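Local coordinates for importin subunit beta-1 (Saccharomyces cerevisiae, PDB 5OWU), which carries proteins into the nucleus together with importin alpha, the adaptor that recognises the classical nuclear localization signal of the cargo, at residues Met139-Arg153 with Ala183-Val197. Sequence-based numbering, arbitrary orientation.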
# COMPACT_ATOMS: atom_id res chain seq x y z
N MET A 139 29.75 -13.81 17.69
CA MET A 139 28.40 -13.45 18.08
C MET A 139 27.85 -14.44 19.11
O MET A 139 27.26 -14.03 20.11
CB MET A 139 27.48 -13.38 16.86
CG MET A 139 27.79 -12.27 15.84
SD MET A 139 27.53 -10.57 16.42
CE MET A 139 29.19 -10.13 16.92
N VAL A 140 28.05 -15.74 18.87
CA VAL A 140 27.57 -16.74 19.82
C VAL A 140 28.24 -16.54 21.17
O VAL A 140 27.59 -16.56 22.22
CB VAL A 140 27.80 -18.16 19.27
CG1 VAL A 140 27.55 -19.23 20.35
CG2 VAL A 140 26.91 -18.39 18.07
N ASP A 141 29.56 -16.33 21.17
CA ASP A 141 30.25 -16.10 22.44
C ASP A 141 29.78 -14.80 23.10
O ASP A 141 29.69 -14.73 24.33
CB ASP A 141 31.76 -16.09 22.24
CG ASP A 141 32.31 -17.45 21.86
OD1 ASP A 141 31.63 -18.47 22.13
OD2 ASP A 141 33.42 -17.50 21.30
N ASN A 142 29.45 -13.78 22.30
CA ASN A 142 29.13 -12.45 22.82
C ASN A 142 27.77 -12.39 23.51
O ASN A 142 27.55 -11.49 24.33
CB ASN A 142 29.15 -11.42 21.69
CG ASN A 142 30.53 -10.87 21.43
OD1 ASN A 142 31.52 -11.40 21.93
ND2 ASN A 142 30.61 -9.79 20.66
N THR A 143 26.84 -13.27 23.18
CA THR A 143 25.57 -13.32 23.89
C THR A 143 25.54 -14.43 24.93
O THR A 143 24.48 -14.73 25.47
CB THR A 143 24.40 -13.46 22.91
OG1 THR A 143 24.45 -14.74 22.26
CG2 THR A 143 24.46 -12.36 21.86
N GLY A 144 26.70 -15.03 25.22
CA GLY A 144 26.78 -15.99 26.30
C GLY A 144 26.42 -15.39 27.64
O GLY A 144 26.52 -14.17 27.87
N ALA A 145 26.03 -16.27 28.57
CA ALA A 145 25.32 -15.85 29.77
C ALA A 145 26.12 -14.85 30.61
O ALA A 145 25.52 -13.96 31.23
CB ALA A 145 24.97 -17.07 30.62
N GLU A 146 27.44 -14.97 30.65
CA GLU A 146 28.26 -14.16 31.53
C GLU A 146 28.91 -12.96 30.84
O GLU A 146 29.73 -12.28 31.45
CB GLU A 146 29.34 -15.03 32.19
CG GLU A 146 28.79 -16.25 32.93
CD GLU A 146 27.81 -15.89 34.03
OE1 GLU A 146 28.04 -14.89 34.75
OE2 GLU A 146 26.80 -16.61 34.19
N GLN A 147 28.55 -12.69 29.58
CA GLN A 147 29.03 -11.49 28.92
C GLN A 147 28.33 -10.26 29.50
O GLN A 147 27.18 -10.35 29.95
CB GLN A 147 28.76 -11.56 27.42
CG GLN A 147 29.52 -12.66 26.70
CD GLN A 147 30.98 -12.31 26.48
OE1 GLN A 147 31.44 -11.24 26.88
NE2 GLN A 147 31.73 -13.21 25.85
N PRO A 148 28.99 -9.10 29.50
CA PRO A 148 28.33 -7.88 29.98
C PRO A 148 27.19 -7.44 29.08
O PRO A 148 27.09 -7.84 27.91
CB PRO A 148 29.46 -6.85 29.99
CG PRO A 148 30.49 -7.37 29.07
CD PRO A 148 30.40 -8.87 29.14
N GLU A 149 26.34 -6.58 29.64
CA GLU A 149 25.07 -6.25 28.99
C GLU A 149 25.29 -5.54 27.66
O GLU A 149 24.58 -5.82 26.68
CB GLU A 149 24.23 -5.37 29.91
CG GLU A 149 22.86 -5.03 29.33
CD GLU A 149 22.14 -3.96 30.11
OE1 GLU A 149 22.03 -4.10 31.35
OE2 GLU A 149 21.70 -2.97 29.50
N ASN A 150 26.23 -4.59 27.60
CA ASN A 150 26.42 -3.82 26.38
C ASN A 150 26.92 -4.71 25.23
O ASN A 150 26.55 -4.49 24.08
CB ASN A 150 27.38 -2.66 26.62
CG ASN A 150 28.78 -3.13 26.99
OD1 ASN A 150 28.98 -3.83 27.98
ND2 ASN A 150 29.76 -2.73 26.19
N VAL A 151 27.74 -5.71 25.54
CA VAL A 151 28.25 -6.59 24.49
C VAL A 151 27.13 -7.47 23.95
O VAL A 151 26.97 -7.63 22.73
CB VAL A 151 29.43 -7.41 25.04
CG1 VAL A 151 29.86 -8.47 24.04
CG2 VAL A 151 30.58 -6.49 25.39
N LYS A 152 26.34 -8.05 24.85
CA LYS A 152 25.16 -8.80 24.44
C LYS A 152 24.26 -7.96 23.54
O LYS A 152 23.88 -8.37 22.44
CB LYS A 152 24.36 -9.25 25.67
CG LYS A 152 25.05 -10.29 26.53
CD LYS A 152 24.30 -10.45 27.85
CE LYS A 152 24.69 -11.72 28.58
NZ LYS A 152 23.97 -11.85 29.87
N ARG A 153 23.91 -6.76 24.01
CA ARG A 153 22.92 -5.95 23.32
C ARG A 153 23.44 -5.48 21.97
O ARG A 153 22.73 -5.55 20.96
CB ARG A 153 22.53 -4.76 24.19
CG ARG A 153 21.07 -4.32 24.05
CD ARG A 153 20.82 -3.58 22.74
NE ARG A 153 21.44 -2.25 22.73
CZ ARG A 153 20.88 -1.15 23.23
NH1 ARG A 153 19.67 -1.21 23.79
NH2 ARG A 153 21.52 0.01 23.16
N ALA A 183 22.91 -17.42 18.75
CA ALA A 183 23.26 -16.14 19.34
C ALA A 183 22.00 -15.40 19.79
O ALA A 183 21.97 -14.80 20.87
CB ALA A 183 24.07 -15.31 18.35
N ILE A 184 20.93 -15.49 19.00
CA ILE A 184 19.75 -14.70 19.31
C ILE A 184 19.00 -15.30 20.50
O ILE A 184 18.69 -14.61 21.47
CB ILE A 184 18.84 -14.57 18.08
CG1 ILE A 184 19.48 -13.61 17.06
CG2 ILE A 184 17.44 -14.08 18.48
CD1 ILE A 184 18.71 -13.46 15.78
N VAL A 185 18.72 -16.61 20.44
CA VAL A 185 17.91 -17.23 21.47
C VAL A 185 18.63 -17.19 22.81
O VAL A 185 17.99 -17.10 23.86
CB VAL A 185 17.54 -18.67 21.05
CG1 VAL A 185 16.76 -19.39 22.16
CG2 VAL A 185 16.71 -18.63 19.77
N GLN A 186 19.97 -17.21 22.79
CA GLN A 186 20.72 -17.05 24.03
C GLN A 186 20.33 -15.77 24.75
O GLN A 186 20.20 -15.75 25.98
CB GLN A 186 22.23 -17.07 23.75
CG GLN A 186 22.80 -18.48 23.65
CD GLN A 186 24.30 -18.52 23.35
OE1 GLN A 186 24.87 -19.61 23.25
NE2 GLN A 186 24.93 -17.36 23.20
N GLY A 187 20.12 -14.68 24.01
CA GLY A 187 19.69 -13.45 24.64
C GLY A 187 18.21 -13.40 24.98
O GLY A 187 17.81 -12.60 25.83
N ALA A 188 17.39 -14.24 24.34
CA ALA A 188 15.95 -14.15 24.51
C ALA A 188 15.42 -14.95 25.68
O ALA A 188 14.39 -14.58 26.26
CB ALA A 188 15.23 -14.62 23.24
N GLN A 189 16.10 -16.03 26.05
CA GLN A 189 15.57 -17.00 26.99
C GLN A 189 15.37 -16.38 28.38
O GLN A 189 15.95 -15.35 28.72
CB GLN A 189 16.49 -18.21 27.08
CG GLN A 189 17.87 -17.89 27.62
CD GLN A 189 18.82 -19.06 27.51
OE1 GLN A 189 18.40 -20.21 27.34
NE2 GLN A 189 20.12 -18.78 27.58
N SER A 190 14.56 -17.07 29.19
CA SER A 190 14.08 -16.51 30.45
C SER A 190 15.22 -16.23 31.43
O SER A 190 15.10 -15.34 32.28
CB SER A 190 13.07 -17.45 31.09
OG SER A 190 13.61 -18.76 31.22
N THR A 191 16.31 -16.99 31.35
CA THR A 191 17.42 -16.78 32.28
C THR A 191 18.08 -15.42 32.10
O THR A 191 18.73 -14.94 33.04
CB THR A 191 18.47 -17.88 32.12
OG1 THR A 191 18.80 -18.04 30.73
CG2 THR A 191 17.96 -19.21 32.68
N GLU A 192 17.95 -14.79 30.94
CA GLU A 192 18.60 -13.50 30.71
C GLU A 192 17.98 -12.43 31.60
O GLU A 192 16.76 -12.27 31.64
CB GLU A 192 18.51 -13.10 29.24
CG GLU A 192 18.99 -11.69 28.96
CD GLU A 192 20.42 -11.45 29.40
OE1 GLU A 192 21.30 -12.24 29.00
OE2 GLU A 192 20.66 -10.48 30.14
N THR A 193 18.84 -11.67 32.28
CA THR A 193 18.41 -10.74 33.31
C THR A 193 18.08 -9.35 32.79
O THR A 193 17.30 -8.62 33.42
CB THR A 193 19.50 -10.62 34.39
OG1 THR A 193 19.72 -11.91 34.98
CG2 THR A 193 19.10 -9.64 35.49
N SER A 194 18.64 -8.95 31.65
CA SER A 194 18.50 -7.58 31.16
C SER A 194 17.29 -7.48 30.24
O SER A 194 17.22 -8.18 29.22
CB SER A 194 19.76 -7.14 30.43
OG SER A 194 19.52 -5.94 29.73
N LYS A 195 16.36 -6.59 30.58
CA LYS A 195 15.21 -6.36 29.72
C LYS A 195 15.64 -5.83 28.36
O LYS A 195 15.07 -6.21 27.33
CB LYS A 195 14.23 -5.39 30.39
CG LYS A 195 13.67 -5.90 31.71
CD LYS A 195 12.63 -4.95 32.28
CE LYS A 195 11.98 -5.54 33.53
NZ LYS A 195 10.72 -4.82 33.93
N ALA A 196 16.64 -4.94 28.33
CA ALA A 196 17.14 -4.45 27.05
C ALA A 196 17.65 -5.60 26.20
O ALA A 196 17.42 -5.63 24.98
CB ALA A 196 18.25 -3.42 27.29
N VAL A 197 18.33 -6.57 26.82
CA VAL A 197 18.89 -7.68 26.06
C VAL A 197 17.79 -8.59 25.53
O VAL A 197 17.83 -9.01 24.37
CB VAL A 197 19.91 -8.47 26.91
CG1 VAL A 197 20.40 -9.70 26.17
CG2 VAL A 197 21.09 -7.58 27.28
O HOH W 1 22.73 -8.75 30.72
O HOH W 2 17.17 -3.15 23.63
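Gln-186 reaches across to the end of helix 133-142 with its amide nitrogen. NE2 gives one bond to Val-140 O at 2.9 Å, lying in the plane of the carbonyl, along one of its lone pairs, and a second, more bent one to Thr-143 OG1 at 2.8 Å. That hydroxyl in turn donates a hydrogen bond to Ala-183 O, also 2.8 Å away; chi1 of 67° tucks OG1 in between its own backbone N and C, where it can serve both partners. A leucine in place of Gln-186 would probably leave Val-140 O and the Thr-143 hydroxyl without their shared donor.

A salt bridge ties helix 149-165 to the loop that follows helix 177-188. Lys-152, stretched out past CG, brings NZ to the syn lone pair of Glu-192 OE1 at 2.8 Å, and the same ammonium also bonds to Ala-145 O, in the loop before its helix. Ser-194 N bonds to Glu-192 OE2 on its anti lone pair, which helps fix the carboxylate's rotation. Beside it, Val-197 CG2 packs 3.7 Å from Glu-149 CG.

This is the seam between HEAT 4 and HEAT 5, two helical hairpins stacked side by side: Leu-156 and Leu-159 of helix 149-165 pack against Val-197 and Ala-183, while Val-185, on helix 177-188, touches Tyr-224 and Leu-225 of helix 219-233.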